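Local atomic coordinates of ADP-ribosylglycohydrolase (Thermus thermophilus, PDB entry 2YZV), a protein that is an all-alpha member of the ADP-ribosylglycohydrolase family and binds two magnesium ions. Residues S60-L65 with L134-L139; A186-E191 with G209-P214. All coordinates share one frame; numbering follows the deposited sequence.

Contact 1 of 2, residues S60-L65 with L134-L139; sequences SQALCL and LAPLVL
The amide N of Leu65 bonds to Gln61 O at 2.9 Å, an ordinary helical turn that seats the leucine facing Pro136 and Leu137. On the other segment, Leu137 N is held by Leu134 O in a shorter three-residue step around the proline, whose own nitrogen carries no hydrogen to donate. What crosses between the helices is apolar packing, with Pro136 in the middle. Its ring enters between Ala62 and Leu65, one helical turn apart on the same face. The leading corner, Pro136 CG, comes to 3.4 Å from Ala62 O, with an angle of about 119° at the oxygen, so a ring carbon lies obliquely beside the carbonyl. The same CG is 4.2 Å from Ala62 CB, whereas the neighbouring ring carbon, Pro136 CB, faces Leu65 CG at 4.4 Å. Leu65 carries its CG anti to the backbone N (chi1 175°), which takes the branch across the gap; CD2 then arrives at 4.5 Å from Leu137 CB, while CD1 stays farther from the second helix. Small alanine and compact proline bring the backbones to 6.6 Å between Ala62 CA and Pro136 CA, and the local axes run at 29° to each other. All four touching residues are buried: Phe15 of helix 4-26 and Leu293 of helix 283-298 cover Pro136, and Tyr83 of helix 76-89 covers Leu65. A polar link flanks the packing, Gln61 OE1 with Arg133 NH1. Thr56, just before helix 57-72, and Asp58, in its first turn, bind a magnesium ion together with Asp253, and a bound magnesium lies about 10 Å from the side chain of Ala62. The arrangement is a near-parallel helix pair in the core of an all-alpha bundle, near the magnesium sites.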
loop_
_atom_site.group_PDB
_atom_site.type_symbol
_atom_site.label_atom_id
_atom_site.label_comp_id
_atom_site.label_asym_id
_atom_site.label_seq_id
_atom_site.Cartn_x
_atom_site.Cartn_y
_atom_site.Cartn_z
ATOM N N SER A 60 -10.130 -0.494 -1.977
ATOM C CA SER A 60 -11.071 -1.491 -2.482
ATOM C C SER A 60 -10.346 -2.787 -2.831
ATOM O O SER A 60 -10.780 -3.878 -2.450
ATOM C CB SER A 60 -11.799 -0.965 -3.719
ATOM O OG SER A 60 -12.581 0.171 -3.397
ATOM N N GLN A 61 -9.233 -2.666 -3.546
ATOM C CA GLN A 61 -8.462 -3.840 -3.925
ATOM C C GLN A 61 -7.832 -4.509 -2.709
ATOM O O GLN A 61 -7.745 -5.736 -2.646
ATOM C CB GLN A 61 -7.385 -3.461 -4.942
ATOM C CG GLN A 61 -7.931 -3.276 -6.345
ATOM C CD GLN A 61 -6.867 -2.838 -7.325
ATOM O OE1 GLN A 61 -5.756 -3.364 -7.326
ATOM N NE2 GLN A 61 -7.203 -1.873 -8.171
ATOM N N ALA A 62 -7.390 -3.705 -1.745
ATOM C CA ALA A 62 -6.791 -4.243 -0.532
ATOM C C ALA A 62 -7.827 -5.094 0.197
ATOM O O ALA A 62 -7.503 -6.156 0.731
ATOM C CB ALA A 62 -6.306 -3.106 0.372
ATOM N N LEU A 63 -9.073 -4.627 0.208
ATOM C CA LEU A 63 -10.150 -5.359 0.871
ATOM C C LEU A 63 -10.446 -6.662 0.139
ATOM O O LEU A 63 -10.689 -7.693 0.769
ATOM C CB LEU A 63 -11.419 -4.501 0.950
ATOM C CG LEU A 63 -11.339 -3.302 1.902
ATOM C CD1 LEU A 63 -12.599 -2.464 1.791
ATOM C CD2 LEU A 63 -11.162 -3.798 3.330
ATOM N N CYS A 64 -10.433 -6.612 -1.189
ATOM C CA CYS A 64 -10.684 -7.799 -1.998
ATOM C C CYS A 64 -9.607 -8.842 -1.744
ATOM O O CYS A 64 -9.904 -10.023 -1.544
ATOM C CB CYS A 64 -10.696 -7.441 -3.483
ATOM S SG CYS A 64 -12.137 -6.496 -3.992
ATOM N N LEU A 65 -8.353 -8.399 -1.766
ATOM C CA LEU A 65 -7.226 -9.291 -1.531
ATOM C C LEU A 65 -7.329 -9.891 -0.137
ATOM O O LEU A 65 -7.106 -11.087 0.048
ATOM C CB LEU A 65 -5.903 -8.532 -1.679
ATOM C CG LEU A 65 -4.608 -9.287 -1.361
ATOM C CD1 LEU A 65 -4.471 -10.509 -2.263
ATOM C CD2 LEU A 65 -3.420 -8.355 -1.557
ATOM N N LEU A 134 -0.879 -4.037 -0.969
ATOM C CA LEU A 134 0.002 -5.033 -0.352
ATOM C C LEU A 134 -0.195 -5.529 1.089
ATOM O O LEU A 134 -0.187 -6.738 1.326
ATOM C CB LEU A 134 1.454 -4.567 -0.484
ATOM C CG LEU A 134 2.472 -5.419 -1.251
ATOM C CD1 LEU A 134 3.828 -5.241 -0.590
ATOM C CD2 LEU A 134 2.087 -6.890 -1.251
ATOM N N ALA A 135 -0.350 -4.612 2.042
ATOM C CA ALA A 135 -0.488 -4.964 3.460
ATOM C C ALA A 135 -1.194 -6.278 3.816
ATOM O O ALA A 135 -0.652 -7.084 4.576
ATOM C CB ALA A 135 -1.137 -3.809 4.221
ATOM N N PRO A 136 -2.404 -6.514 3.289
ATOM C CA PRO A 136 -3.100 -7.767 3.620
ATOM C C PRO A 136 -2.253 -9.030 3.421
ATOM O O PRO A 136 -2.302 -9.955 4.238
ATOM C CB PRO A 136 -4.317 -7.735 2.701
ATOM C CG PRO A 136 -4.612 -6.270 2.600
ATOM C CD PRO A 136 -3.231 -5.676 2.400
ATOM N N LEU A 137 -1.480 -9.067 2.341
ATOM C CA LEU A 137 -0.642 -10.228 2.062
ATOM C C LEU A 137 0.408 -10.435 3.141
ATOM O O LEU A 137 0.614 -11.560 3.608
ATOM C CB LEU A 137 0.056 -10.081 0.708
ATOM C CG LEU A 137 1.065 -11.180 0.360
ATOM C CD1 LEU A 137 0.374 -12.534 0.319
ATOM C CD2 LEU A 137 1.697 -10.870 -0.988
ATOM N N VAL A 138 1.081 -9.358 3.535
ATOM C CA VAL A 138 2.119 -9.465 4.556
ATOM C C VAL A 138 1.531 -9.804 5.926
ATOM O O VAL A 138 2.146 -10.536 6.708
ATOM C CB VAL A 138 2.949 -8.159 4.645
ATOM C CG1 VAL A 138 4.001 -8.277 5.743
ATOM C CG2 VAL A 138 3.626 -7.886 3.305
ATOM N N LEU A 139 0.343 -9.287 6.220
ATOM C CA LEU A 139 -0.282 -9.577 7.509
ATOM C C LEU A 139 -0.528 -11.071 7.693
ATOM O O LEU A 139 -0.309 -11.611 8.778
ATOM C CB LEU A 139 -1.610 -8.827 7.648
ATOM C CG LEU A 139 -1.590 -7.527 8.460
ATOM C CD1 LEU A 139 -0.618 -6.528 7.858
ATOM C CD2 LEU A 139 -2.992 -6.950 8.492
#

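Contact 2 of 2, residues A186-E191 with G209-P214; sequences ALLALE and GFWEAP
The tight part of the contact is built on Leu188, which packs against two aromatic rings of the opposite turn, Phe210 and Trp211. Its branch divides the work: CD2 meets Phe210 CE1 at 3.9 Å, while CD1 lies 3.7 Å from Trp211 CH2. The two rings also meet each other, Phe210 CE1 standing 3.3 Å above the indole plane of Trp211 and over its centre. Phe210 holds its CG between its own backbone N and carbonyl carbon (chi1 63°), which carries the ring toward the end of helix 184-189. There Phe210 CZ comes to 3.3 Å from Leu188 O, and the neighbouring ring atom CE2 reaches Leu190 CD1 at 4.1 Å. Leu190, the first residue to leave helical geometry, has a positive phi (44°), and its side chain points toward Phe210 and continues onto Val170, Trp173 and Leu174 of helix 162-179. Helix 221-234 closes the packed side further, with Leu229 on Phe210 and Ala233 on Leu188.

The outer side is looser. Trp211 is exposed and only the six-membered part of its indole reaches Leu188. Glu212 is exposed too, and turns back on its own segment, its OE2 taking Ala213 N at 3.1 Å with a bent angle of 138°, from above the carboxylate plane. Ala213 and Pro214 then return to the protein, packing on Trp230 of helix 221-234. The whole is a helix C-terminus followed by a residue of left-handed conformation, packed against a type I beta turn that follows another helix.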
loop_
_atom_site.group_PDB
_atom_site.type_symbol
_atom_site.label_atom_id
_atom_site.label_comp_id
_atom_site.label_asym_id
_atom_site.label_seq_id
_atom_site.Cartn_x
_atom_site.Cartn_y
_atom_site.Cartn_z
ATOM N N ALA A 186 16.968 0.887 10.204
ATOM C CA ALA A 186 17.146 -0.392 9.523
ATOM C C ALA A 186 16.248 -0.472 8.293
ATOM O O ALA A 186 16.663 -0.958 7.238
ATOM C CB ALA A 186 16.828 -1.538 10.477
ATOM N N LEU A 187 15.015 0.004 8.435
ATOM C CA LEU A 187 14.065 -0.011 7.326
ATOM C C LEU A 187 14.580 0.824 6.161
ATOM O O LEU A 187 14.581 0.374 5.013
ATOM C CB LEU A 187 12.705 0.517 7.796
ATOM C CG LEU A 187 12.051 -0.372 8.863
ATOM C CD1 LEU A 187 10.861 0.340 9.494
ATOM C CD2 LEU A 187 11.622 -1.697 8.227
ATOM N N LEU A 188 15.036 2.037 6.455
ATOM C CA LEU A 188 15.543 2.920 5.411
ATOM C C LEU A 188 16.867 2.461 4.802
ATOM O O LEU A 188 17.167 2.791 3.660
ATOM C CB LEU A 188 15.683 4.346 5.958
ATOM C CG LEU A 188 14.373 4.955 6.464
ATOM C CD1 LEU A 188 14.649 6.315 7.094
ATOM C CD2 LEU A 188 13.381 5.079 5.306
ATOM N N ALA A 189 17.650 1.688 5.551
ATOM C CA ALA A 189 18.930 1.209 5.040
ATOM C C ALA A 189 18.731 0.159 3.945
ATOM O O ALA A 189 19.604 -0.028 3.100
ATOM C CB ALA A 189 19.779 0.649 6.180
ATOM N N LEU A 190 17.586 -0.526 3.969
ATOM C CA LEU A 190 17.262 -1.517 2.941
ATOM C C LEU A 190 18.449 -2.420 2.617
ATOM O O LEU A 190 18.683 -2.754 1.455
ATOM C CB LEU A 190 16.819 -0.785 1.667
ATOM C CG LEU A 190 15.512 0.007 1.804
ATOM C CD1 LEU A 190 15.434 1.132 0.781
ATOM C CD2 LEU A 190 14.340 -0.955 1.642
ATOM N N GLU A 191 19.172 -2.829 3.653
ATOM C CA GLU A 191 20.372 -3.647 3.499
ATOM C C GLU A 191 20.330 -4.832 2.524
ATOM O O GLU A 191 21.225 -4.982 1.697
ATOM C CB GLU A 191 20.841 -4.126 4.876
ATOM C CG GLU A 191 22.223 -4.752 4.874
ATOM C CD GLU A 191 22.772 -4.939 6.273
ATOM O OE1 GLU A 191 22.131 -5.650 7.077
ATOM O OE2 GLU A 191 23.845 -4.370 6.570
ATOM N N GLY A 209 17.826 7.544 -3.024
ATOM C CA GLY A 209 17.067 8.515 -3.789
ATOM C C GLY A 209 15.921 9.122 -2.997
ATOM O O GLY A 209 15.529 10.266 -3.226
ATOM N N PHE A 210 15.397 8.365 -2.041
ATOM C CA PHE A 210 14.272 8.815 -1.229
ATOM C C PHE A 210 14.575 9.908 -0.199
ATOM O O PHE A 210 13.653 10.480 0.383
ATOM C CB PHE A 210 13.640 7.609 -0.522
ATOM C CG PHE A 210 14.566 6.919 0.442
ATOM C CD1 PHE A 210 14.737 7.410 1.735
ATOM C CD2 PHE A 210 15.287 5.794 0.048
ATOM C CE1 PHE A 210 15.614 6.789 2.627
ATOM C CE2 PHE A 210 16.171 5.161 0.932
ATOM C CZ PHE A 210 16.334 5.663 2.227
ATOM N N TRP A 211 15.851 10.205 0.037
ATOM C CA TRP A 211 16.186 11.236 1.019
ATOM C C TRP A 211 15.786 12.629 0.527
ATOM O O TRP A 211 15.645 13.565 1.323
ATOM C CB TRP A 211 17.689 11.213 1.341
ATOM C CG TRP A 211 18.182 9.941 2.006
ATOM C CD1 TRP A 211 19.121 9.077 1.517
ATOM C CD2 TRP A 211 17.811 9.438 3.300
ATOM N NE1 TRP A 211 19.362 8.072 2.425
ATOM C CE2 TRP A 211 18.574 8.269 3.528
ATOM C CE3 TRP A 211 16.914 9.863 4.292
ATOM C CZ2 TRP A 211 18.467 7.518 4.706
ATOM C CZ3 TRP A 211 16.809 9.113 5.469
ATOM C CH2 TRP A 211 17.583 7.954 5.661
ATOM N N GLU A 212 15.601 12.769 -0.782
ATOM C CA GLU A 212 15.209 14.056 -1.343
ATOM C C GLU A 212 13.699 14.118 -1.508
ATOM O O GLU A 212 13.071 13.136 -1.898
ATOM C CB GLU A 212 15.872 14.277 -2.701
ATOM C CG GLU A 212 15.594 15.650 -3.275
ATOM C CD GLU A 212 16.104 16.757 -2.372
ATOM O OE1 GLU A 212 17.339 16.895 -2.249
ATOM O OE2 GLU A 212 15.271 17.477 -1.780
ATOM N N ALA A 213 13.118 15.276 -1.212
ATOM C CA ALA A 213 11.675 15.454 -1.337
ATOM C C ALA A 213 11.263 15.401 -2.803
ATOM O O ALA A 213 11.901 16.016 -3.659
ATOM C CB ALA A 213 11.256 16.791 -0.730
ATOM N N PRO A 214 10.199 14.645 -3.117
ATOM C CA PRO A 214 9.718 14.534 -4.497
ATOM C C PRO A 214 9.096 15.854 -4.946
ATOM O O PRO A 214 8.655 16.650 -4.115
ATOM C CB PRO A 214 8.666 13.427 -4.413
ATOM C CG PRO A 214 9.094 12.622 -3.228
ATOM C CD PRO A 214 9.499 13.688 -2.246
#

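In the fold
Contact 1 closes before contact 2 opens along the chain, so the two lie in series within one helical fold. Their centres are about 24 Å apart and their nearest atoms about 10 Å, without touching. Contact 1 is the deeper, its centre about 8 Å from the centre of the chain, and joins helix 57-72 to helix 135-141; contact 2, with its centre at about 17 Å, joins the end of helix 184-189 to the loop between helices 200-209 and 221-234. Helix 162-179 lies against both: it meets Leu134 and Val138 from the first, Leu187 and Leu190 from the second. One contact thus belongs to the central bundle near the magnesium ions, the other to a more peripheral corner.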